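Local structure of sulfonate ABC transporter, periplasmic sulfonate-binding protein SsuA (Methylobacillus flagellatus, 3UIF) at residues 133-138 and 143-148. The protein probably serves as the periplasmic substrate-binding component of an ABC transporter that takes up sulfonates or related sulfate esters. Residues are numbered along the deposited sequence; the frame is centred on the assembly and turned at random.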
# COMPACT_ATOMS: atom_id res chain seq x y z
N ALA A 133 -0.41 5.07 -10.85
CA ALA A 133 0.56 6.16 -10.86
C ALA A 133 1.12 6.41 -12.26
O ALA A 133 1.32 7.55 -12.66
CB ALA A 133 1.68 5.90 -9.87
N PHE A 134 1.36 5.33 -13.00
CA PHE A 134 1.87 5.46 -14.34
C PHE A 134 0.82 6.16 -15.22
O PHE A 134 1.12 7.12 -15.94
CB PHE A 134 2.25 4.10 -14.90
CG PHE A 134 2.86 4.16 -16.28
CD1 PHE A 134 4.17 4.64 -16.46
CD2 PHE A 134 2.14 3.74 -17.40
CE1 PHE A 134 4.74 4.68 -17.71
CE2 PHE A 134 2.72 3.79 -18.66
CZ PHE A 134 4.02 4.26 -18.82
N SER A 135 -0.42 5.67 -15.12
CA SER A 135 -1.54 6.24 -15.83
C SER A 135 -1.73 7.74 -15.51
O SER A 135 -1.89 8.56 -16.42
CB SER A 135 -2.80 5.44 -15.56
OG SER A 135 -3.92 6.12 -16.09
N ASN A 136 -1.69 8.08 -14.22
CA ASN A 136 -1.71 9.46 -13.77
C ASN A 136 -0.65 10.33 -14.43
O ASN A 136 -0.94 11.41 -14.95
CB ASN A 136 -1.47 9.52 -12.26
CG ASN A 136 -2.63 8.99 -11.46
OD1 ASN A 136 -2.64 9.10 -10.24
ND2 ASN A 136 -3.62 8.39 -12.12
N LEU A 137 0.58 9.85 -14.36
CA LEU A 137 1.71 10.55 -14.94
C LEU A 137 1.47 10.79 -16.43
O LEU A 137 1.71 11.90 -16.92
CB LEU A 137 3.00 9.77 -14.70
CG LEU A 137 4.27 10.15 -15.45
CD1 LEU A 137 4.69 11.59 -15.16
CD2 LEU A 137 5.38 9.17 -15.11
N LEU A 138 0.98 9.76 -17.13
CA LEU A 138 0.66 9.92 -18.56
C LEU A 138 -0.39 11.00 -18.77
O LEU A 138 -0.21 11.89 -19.59
CB LEU A 138 0.21 8.60 -19.18
CG LEU A 138 1.19 7.43 -19.18
CD1 LEU A 138 0.69 6.33 -20.10
CD2 LEU A 138 2.59 7.86 -19.58
N LEU A 143 -0.63 12.28 -22.38
CA LEU A 143 -0.25 11.10 -23.14
C LEU A 143 -1.13 9.93 -22.74
O LEU A 143 -1.87 10.01 -21.75
CB LEU A 143 1.21 10.74 -22.84
CG LEU A 143 2.28 11.81 -23.00
CD1 LEU A 143 3.59 11.29 -22.45
CD2 LEU A 143 2.41 12.23 -24.46
N THR A 144 -1.02 8.85 -23.50
CA THR A 144 -1.75 7.60 -23.24
C THR A 144 -0.82 6.39 -23.42
O THR A 144 0.33 6.53 -23.89
CB THR A 144 -3.00 7.48 -24.16
OG1 THR A 144 -3.31 6.10 -24.42
CG2 THR A 144 -2.77 8.18 -25.51
N PHE A 145 -1.31 5.20 -23.06
CA PHE A 145 -0.66 3.92 -23.39
C PHE A 145 -0.36 3.76 -24.88
O PHE A 145 0.68 3.19 -25.24
CB PHE A 145 -1.51 2.75 -22.91
CG PHE A 145 -1.58 2.67 -21.42
CD1 PHE A 145 -2.53 3.41 -20.71
CD2 PHE A 145 -0.66 1.90 -20.72
CE1 PHE A 145 -2.56 3.37 -19.32
CE2 PHE A 145 -0.69 1.85 -19.33
CZ PHE A 145 -1.63 2.58 -18.63
N LYS A 146 -1.24 4.28 -25.72
CA LYS A 146 -1.05 4.29 -27.18
C LYS A 146 0.35 4.74 -27.61
O LYS A 146 0.87 4.28 -28.62
CB LYS A 146 -2.09 5.18 -27.86
CG LYS A 146 -3.53 4.69 -27.73
CD LYS A 146 -3.61 3.18 -27.87
CE LYS A 146 -5.05 2.69 -27.95
NZ LYS A 146 -5.11 1.20 -28.10
N ASP A 147 0.95 5.64 -26.83
CA ASP A 147 2.22 6.27 -27.19
C ASP A 147 3.45 5.51 -26.76
O ASP A 147 4.58 6.00 -26.91
CB ASP A 147 2.29 7.67 -26.59
CG ASP A 147 1.19 8.55 -27.08
OD1 ASP A 147 0.41 8.08 -27.95
OD2 ASP A 147 1.10 9.70 -26.60
N PHE A 148 3.26 4.31 -26.23
CA PHE A 148 4.39 3.50 -25.83
C PHE A 148 4.16 2.05 -26.19
O PHE A 148 3.01 1.60 -26.27
CB PHE A 148 4.61 3.65 -24.33
CG PHE A 148 4.64 5.09 -23.86
CD1 PHE A 148 5.84 5.81 -23.85
CD2 PHE A 148 3.48 5.72 -23.42
CE1 PHE A 148 5.88 7.12 -23.41
CE2 PHE A 148 3.51 7.04 -22.99
CZ PHE A 148 4.71 7.74 -22.99
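The forked end of Leu138 fits between the Phe145 and Phe148 rings and the backbone at Thr144, its two methyl branches filling different parts of that hollow. Leu138 CD1 lies against the backbone, with Thr144 C at 3.6 Å, and also sits over one face of the Phe145 ring. Leu138 CD2 turns to the Phe148 ring, meeting Phe148 CE2 at 3.6 Å, the leucine and phenylalanine side chains overlapping head to tail. The fork is aimed by a first torsion that sets CG anti to the carbonyl carbon (chi1 -62°). One turn earlier, Phe134 presents its CD2-CE2 edge to the face of Phe145. Phe145 CE2 lies at that edge, near the Phe134 plane and 3.9 Å from Phe134 CD2; together with planes at 60° and centroids 5.8 Å apart, this fits an offset edge-to-face pair. The Phe145 ring also meets the helix at Ser135, whose CB approaches obliquely. This is the helix-to-strand return of a beta-alpha-beta crossover: helix 130-140 links the parallel neighbours 121-124 and 149-151 in the five-stranded mixed sheet, consistent with a lobe of a type 2 periplasmic binding protein. Phe134 and Phe145 both touch Ile150, while Phe148 packs on Ile122, so the three rings, with Leu138 between Phe145 and Phe148, pack onto strands 121-124 and 149-151. At the helix's C-terminal end, Leu143 N donates to Leu138 O (2.8 Å, N-H...O 161°) from above the carbonyl plane, and Leu143 CB lies 4.4 Å from Leu138 CB. Beyond this tether, Thr144 OG1 accepts from Lys146 N at 3.0 Å, forming an ST turn at the start of the 3-10 segment 145-147.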